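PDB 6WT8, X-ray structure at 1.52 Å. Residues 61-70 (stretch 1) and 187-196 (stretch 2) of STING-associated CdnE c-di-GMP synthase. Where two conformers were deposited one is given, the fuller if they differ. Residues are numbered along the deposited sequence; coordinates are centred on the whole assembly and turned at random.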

ATOM      1  N   SER A  61      13.418  11.976   4.710  1.00 19.40           N
ATOM      2  CA  SER A  61      13.183  12.526   6.043  1.00 19.89           C
ATOM      3  C   SER A  61      11.707  12.493   6.402  1.00 21.79           C
ATOM      4  O   SER A  61      11.374  12.290   7.569  1.00 20.91           O
ATOM      5  CB  SER A  61      13.744  13.950   6.141  1.00 24.46           C
ATOM      6  OG  SER A  61      12.894  14.855   5.419  1.00 25.82           O
ATOM      7  N   TYR A  62      10.808  12.686   5.417  1.00 19.00           N
ATOM      8  CA  TYR A  62       9.383  12.720   5.733  1.00 19.54           C
ATOM      9  C   TYR A  62       8.916  11.356   6.193  1.00 20.20           C
ATOM     10  O   TYR A  62       8.186  11.210   7.192  1.00 18.30           O
ATOM     11  CB  TYR A  62       8.593  13.154   4.486  1.00 16.29           C
ATOM     12  CG  TYR A  62       8.922  14.560   4.040  1.00 17.81           C
ATOM     13  CD1 TYR A  62       8.497  15.657   4.757  1.00 19.62           C
ATOM     14  CD2 TYR A  62       9.665  14.774   2.897  1.00 19.93           C
ATOM     15  CE1 TYR A  62       8.832  16.959   4.348  1.00 23.34           C
ATOM     16  CE2 TYR A  62       9.969  16.061   2.463  1.00 21.99           C
ATOM     17  CZ  TYR A  62       9.562  17.145   3.176  1.00 24.78           C
ATOM     18  OH  TYR A  62       9.939  18.410   2.692  1.00 26.97           O
ATOM     19  N   THR A  63       9.355  10.342   5.473  1.00 15.54           N
ATOM     20  CA  THR A  63       9.002   8.963   5.781  1.00 16.76           C
ATOM     21  C   THR A  63       9.555   8.551   7.134  1.00 17.13           C
ATOM     22  O   THR A  63       8.870   7.905   7.935  1.00 17.28           O
ATOM     23  CB  THR A  63       9.554   8.111   4.660  1.00 17.68           C
ATOM     24  OG1 THR A  63       8.931   8.574   3.441  1.00 18.12           O
ATOM     25  CG2 THR A  63       9.261   6.630   4.847  1.00 20.12           C
HETATM   26  N   MSE A  64      10.806   8.896   7.397  1.00 18.76           N
HETATM   27  CA  MSE A  64      11.403   8.573   8.672  0.61 19.55           C
HETATM   28  C   MSE A  64      10.700   9.299   9.800  1.00 19.50           C
HETATM   29  O   MSE A  64      10.389   8.676  10.849  1.00 18.86           O
HETATM   30  CB  MSE A  64      12.890   8.940   8.680  0.61 21.33           C
HETATM   31  CG  MSE A  64      13.562   8.565  10.011  0.61 25.24           C
HETATM   32 SE   MSE A  64      13.598   6.624  10.322  0.61 46.43          SE
HETATM   33  CE  MSE A  64      12.007   6.191  11.338  0.61 48.75           C
ATOM     34  N   ASN A  65      10.398  10.583   9.596  1.00 17.75           N
ATOM     35  CA  ASN A  65       9.697  11.337  10.633  1.00 18.43           C
ATOM     36  C   ASN A  65       8.346  10.707  10.947  1.00 18.45           C
ATOM     37  O   ASN A  65       7.947  10.638  12.113  1.00 18.04           O
ATOM     38  CB  ASN A  65       9.513  12.796  10.220  1.00 19.89           C
ATOM     39  CG  ASN A  65      10.767  13.595  10.437  1.00 29.12           C
ATOM     40  OD1 ASN A  65      11.619  13.212  11.240  1.00 29.67           O
ATOM     41  ND2 ASN A  65      10.882  14.702   9.743  1.00 30.99           N
ATOM     42  N   SER A  66       7.632  10.221   9.922  1.00 16.14           N
ATOM     43  CA  SER A  66       6.341   9.572  10.144  1.00 15.21           C
ATOM     44  C   SER A  66       6.496   8.352  11.031  1.00 18.33           C
ATOM     45  O   SER A  66       5.727   8.161  11.985  1.00 16.31           O
ATOM     46  CB  SER A  66       5.726   9.177   8.803  1.00 15.39           C
ATOM     47  OG  SER A  66       4.412   8.645   9.036  1.00 15.77           O
ATOM     48  N   LYS A  67       7.494   7.536  10.763  1.00 15.34           N
ATOM     49  CA  LYS A  67       7.653   6.303  11.517  1.00 14.26           C
ATOM     50  C   LYS A  67       8.114   6.582  12.940  1.00 16.55           C
ATOM     51  O   LYS A  67       7.692   5.891  13.892  1.00 15.93           O
ATOM     52  CB  LYS A  67       8.660   5.378  10.799  1.00 16.03           C
ATOM     53  CG  LYS A  67       8.161   4.826   9.431  1.00 17.83           C
ATOM     54  CD  LYS A  67       9.278   4.055   8.720  1.00 18.80           C
ATOM     55  CE  LYS A  67       8.800   3.635   7.335  1.00 20.13           C
ATOM     56  NZ  LYS A  67       9.999   2.958   6.662  1.00 22.68           N
ATOM     57  N   VAL A  68       8.983   7.587  13.119  1.00 16.50           N
ATOM     58  CA  VAL A  68       9.412   7.976  14.467  1.00 16.98           C
ATOM     59  C   VAL A  68       8.237   8.500  15.268  1.00 20.21           C
ATOM     60  O   VAL A  68       8.046   8.122  16.445  1.00 17.91           O
ATOM     61  CB  VAL A  68      10.519   9.037  14.394  1.00 19.13           C
ATOM     62  CG1 VAL A  68      10.798   9.636  15.823  1.00 24.04           C
ATOM     63  CG2 VAL A  68      11.786   8.443  13.830  1.00 17.77           C
ATOM     64  N   ALA A  69       7.404   9.352  14.645  1.00 17.69           N
ATOM     65  CA  ALA A  69       6.227   9.864  15.344  1.00 16.12           C
ATOM     66  C   ALA A  69       5.317   8.720  15.782  1.00 17.30           C
ATOM     67  O   ALA A  69       4.827   8.692  16.912  1.00 16.69           O
ATOM     68  CB  ALA A  69       5.444  10.859  14.477  1.00 18.15           C
ATOM     69  N   ALA A  70       5.074   7.764  14.893  1.00 15.84           N
ATOM     70  CA  ALA A  70       4.219   6.626  15.264  1.00 12.49           C
ATOM     71  C   ALA A  70       4.872   5.775  16.356  1.00 16.17           C
ATOM     72  O   ALA A  70       4.172   5.288  17.266  1.00 15.06           O
ATOM     73  CB  ALA A  70       3.929   5.762  14.029  1.00 14.39           C
ATOM     74  N   LYS A 187      -1.873  14.577  16.869  1.00 20.52           N
ATOM     75  CA  LYS A 187      -0.854  15.508  16.371  1.00 20.02           C
ATOM     76  C   LYS A 187       0.380  15.332  17.245  1.00 17.88           C
ATOM     77  O   LYS A 187       0.434  15.830  18.379  1.00 20.61           O
ATOM     78  CB  LYS A 187      -1.384  16.934  16.385  1.00 22.45           C
ATOM     79  CG  LYS A 187      -2.462  17.145  15.327  1.00 28.10           C
ATOM     80  CD  LYS A 187      -2.758  18.635  15.159  1.00 35.14           C
ATOM     81  CE  LYS A 187      -1.576  19.384  14.579  1.00 33.94           C
ATOM     82  NZ  LYS A 187      -1.442  19.053  13.126  1.00 40.60           N
ATOM     83  N   VAL A 188       1.381  14.605  16.725  1.00 18.82           N
ATOM     84  CA  VAL A 188       2.654  14.459  17.430  1.00 20.25           C
ATOM     85  C   VAL A 188       3.477  15.719  17.206  1.00 21.96           C
ATOM     86  O   VAL A 188       3.461  16.283  16.116  1.00 24.19           O
ATOM     87  CB  VAL A 188       3.355  13.183  16.941  1.00 21.40           C
ATOM     88  CG1 VAL A 188       4.673  12.909  17.700  1.00 22.70           C
ATOM     89  CG2 VAL A 188       2.426  11.971  17.039  1.00 17.53           C
ATOM     90  N   THR A 189       4.200  16.186  18.223  1.00 27.36           N
ATOM     91  CA  THR A 189       4.890  17.463  18.048  1.00 32.96           C
ATOM     92  C   THR A 189       6.373  17.334  17.784  1.00 28.85           C
ATOM     93  O   THR A 189       6.950  18.266  17.219  1.00 34.43           O
ATOM     94  CB  THR A 189       4.706  18.384  19.261  1.00 35.74           C
ATOM     95  OG1 THR A 189       5.169  17.712  20.442  1.00 41.08           O
ATOM     96  CG2 THR A 189       3.247  18.812  19.370  1.00 34.38           C
ATOM     97  N   GLU A 190       7.006  16.238  18.194  1.00 27.08           N
ATOM     98  CA  GLU A 190       8.421  16.007  17.910  1.00 39.59           C
ATOM     99  C   GLU A 190       8.588  14.550  17.502  1.00 30.48           C
ATOM    100  O   GLU A 190       8.540  13.639  18.344  1.00 28.53           O
ATOM    101  CB  GLU A 190       9.309  16.357  19.101  1.00 43.63           C
ATOM    102  CG  GLU A 190       9.721  17.808  19.123  1.00 56.63           C
ATOM    103  CD  GLU A 190      10.012  18.313  20.525  1.00 69.22           C
ATOM    104  OE1 GLU A 190       9.500  19.405  20.876  1.00 71.24           O
ATOM    105  OE2 GLU A 190      10.744  17.620  21.272  1.00 70.08           O
ATOM    106  N   PRO A 191       8.733  14.277  16.204  1.00 26.29           N
ATOM    107  CA  PRO A 191       8.674  15.201  15.080  1.00 29.56           C
ATOM    108  C   PRO A 191       7.232  15.550  14.769  1.00 26.21           C
ATOM    109  O   PRO A 191       6.353  14.814  15.190  1.00 24.50           O
ATOM    110  CB  PRO A 191       9.321  14.409  13.945  1.00 26.63           C
ATOM    111  CG  PRO A 191       9.055  12.974  14.273  1.00 27.21           C
ATOM    112  CD  PRO A 191       9.030  12.892  15.800  1.00 24.69           C
ATOM    113  N   GLU A 192       6.989  16.683  14.120  1.00 27.09           N
ATOM    114  CA  GLU A 192       5.636  17.168  13.878  1.00 27.87           C
ATOM    115  C   GLU A 192       4.990  16.369  12.751  1.00 24.07           C
ATOM    116  O   GLU A 192       5.216  16.660  11.564  1.00 24.85           O
ATOM    117  CB  GLU A 192       5.671  18.650  13.544  1.00 31.05           C
ATOM    118  CG  GLU A 192       4.313  19.296  13.487  1.00 44.40           C
ATOM    119  CD  GLU A 192       4.411  20.818  13.424  1.00 62.23           C
ATOM    120  OE1 GLU A 192       3.353  21.485  13.434  1.00 66.63           O
ATOM    121  OE2 GLU A 192       5.552  21.341  13.364  1.00 66.10           O
ATOM    122  N   ARG A 193       4.167  15.379  13.125  1.00 19.79           N
ATOM    123  CA  ARG A 193       3.439  14.525  12.178  1.00 18.60           C
ATOM    124  C   ARG A 193       2.094  14.186  12.774  1.00 18.89           C
ATOM    125  O   ARG A 193       1.969  14.089  13.991  1.00 21.05           O
ATOM    126  CB  ARG A 193       4.137  13.195  11.868  1.00 18.77           C
ATOM    127  CG  ARG A 193       5.592  13.330  11.321  1.00 22.73           C
ATOM    128  CD  ARG A 193       5.683  13.954   9.931  1.00 18.12           C
ATOM    129  NE  ARG A 193       5.057  13.120   8.887  1.00 17.78           N
ATOM    130  CZ  ARG A 193       5.121  13.352   7.581  1.00 18.39           C
ATOM    131  NH1 ARG A 193       5.881  14.307   7.089  1.00 20.93           N
ATOM    132  NH2 ARG A 193       4.408  12.575   6.785  1.00 18.87           N
ATOM    133  N   ASP A 194       1.086  13.955  11.906  1.00 19.75           N
ATOM    134  CA  ASP A 194      -0.240  13.553  12.369  1.00 17.39           C
ATOM    135  C   ASP A 194      -0.419  12.066  12.117  1.00 18.08           C
ATOM    136  O   ASP A 194      -0.321  11.600  10.977  1.00 20.31           O
ATOM    137  CB  ASP A 194      -1.339  14.346  11.671  1.00 20.13           C
ATOM    138  CG  ASP A 194      -1.150  15.846  11.822  1.00 27.08           C
ATOM    139  OD1 ASP A 194      -0.765  16.300  12.910  1.00 30.74           O
ATOM    140  OD2 ASP A 194      -1.348  16.564  10.828  1.00 35.07           O
ATOM    141  N   ILE A 195      -0.662  11.300  13.178  1.00 16.34           N
ATOM    142  CA  ILE A 195      -0.717   9.849  13.081  1.00 14.66           C
ATOM    143  C   ILE A 195      -2.119   9.355  13.418  1.00 15.29           C
ATOM    144  O   ILE A 195      -2.662   9.712  14.468  1.00 17.24           O
ATOM    145  CB  ILE A 195       0.293   9.208  14.040  1.00 14.87           C
ATOM    146  CG1 ILE A 195       1.723   9.705  13.743  1.00 16.76           C
ATOM    147  CG2 ILE A 195       0.224   7.698  14.019  1.00 17.19           C
ATOM    148  CD1 ILE A 195       2.245   9.390  12.327  1.00 17.95           C
ATOM    149  N   ASP A 196      -2.689   8.514  12.552  1.00 13.34           N
ATOM    150  CA  ASP A 196      -3.943   7.832  12.873  1.00 15.73           C
ATOM    151  C   ASP A 196      -3.664   6.544  13.630  1.00 15.42           C
ATOM    152  O   ASP A 196      -2.785   5.776  13.256  1.00 15.32           O
ATOM    153  CB  ASP A 196      -4.731   7.487  11.606  1.00 16.01           C
ATOM    154  CG  ASP A 196      -5.613   8.613  11.117  1.00 31.71           C
ATOM    155  OD1 ASP A 196      -6.570   9.043  11.831  1.00 30.66           O
ATOM    156  OD2 ASP A 196      -5.330   9.077   9.992  1.00 37.89           O
TER
HETATM  157  O   HOH W   1       8.232  15.825   8.399  1.00 24.70           O

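Residues 61-70 are part of a longer helix, held by backbone bonds such as Ala-69 N to Asn-65 O (2.9 Å). It lies across a strand pair in stretch 2 that is joined by a short connection, where Val-188 N bonds Arg-193 O (2.8 Å) and, in return, Arg-193 N bonds Val-188 O (3.2 Å). The axes of the helix and of strand 192-196 cross at -61° and approach to 8.0 Å; Ser-66, Ala-69 and Ala-70, all small, lie on the helix side of this contact. No direct hydrogen bond joins the stretches; the direct contacts are van der Waals packing, and one water bridges the stretches.

At the start of stretch 2, Lys-187 makes no contact with the helix. Its NZ instead forms a salt bridge with OD1 of Asp-194 (2.8 Å), tying the two strands together. Val-188 points toward the helix, and its CG1 lies 3.9 Å from Ala-69 CB, a buried apolar contact.

After Thr-189 and Glu-190, which stay clear of the helix, a cis peptide bond leads into Pro-191. The compact, apolar ring of this proline suits a close approach: its CG comes within 3.4 Å of Asn-65 O, and its CD packs 3.7 Å from Val-68 CG1.

From here the strand alternates. Glu-192 and Asp-194 point away, leaving their charges off the interface, while Arg-193 and Ile-195 point toward the helix. Arg-193 contributes both aliphatic and polar character. Its CB rests 3.7 Å from Ala-69 CB, and its chain runs past Ser-66 until NH1 reaches the edge of the Tyr-62 ring, 3.8 Å from CD1. A water accepts hydrogen bonds from Arg-193 NH1 (3.1 Å) and Asn-65 ND2 (3.2 Å), bridging two donors that could not bond each other.

Ile-195, branched and apolar, suits the buried space beside two small alanines: CG1 sits 4.0 Å from Ala-69 CB and CG2 4.2 Å from Ala-70 CB. Its CD1 packs against the backbone, 3.7 Å from Ser-66 O.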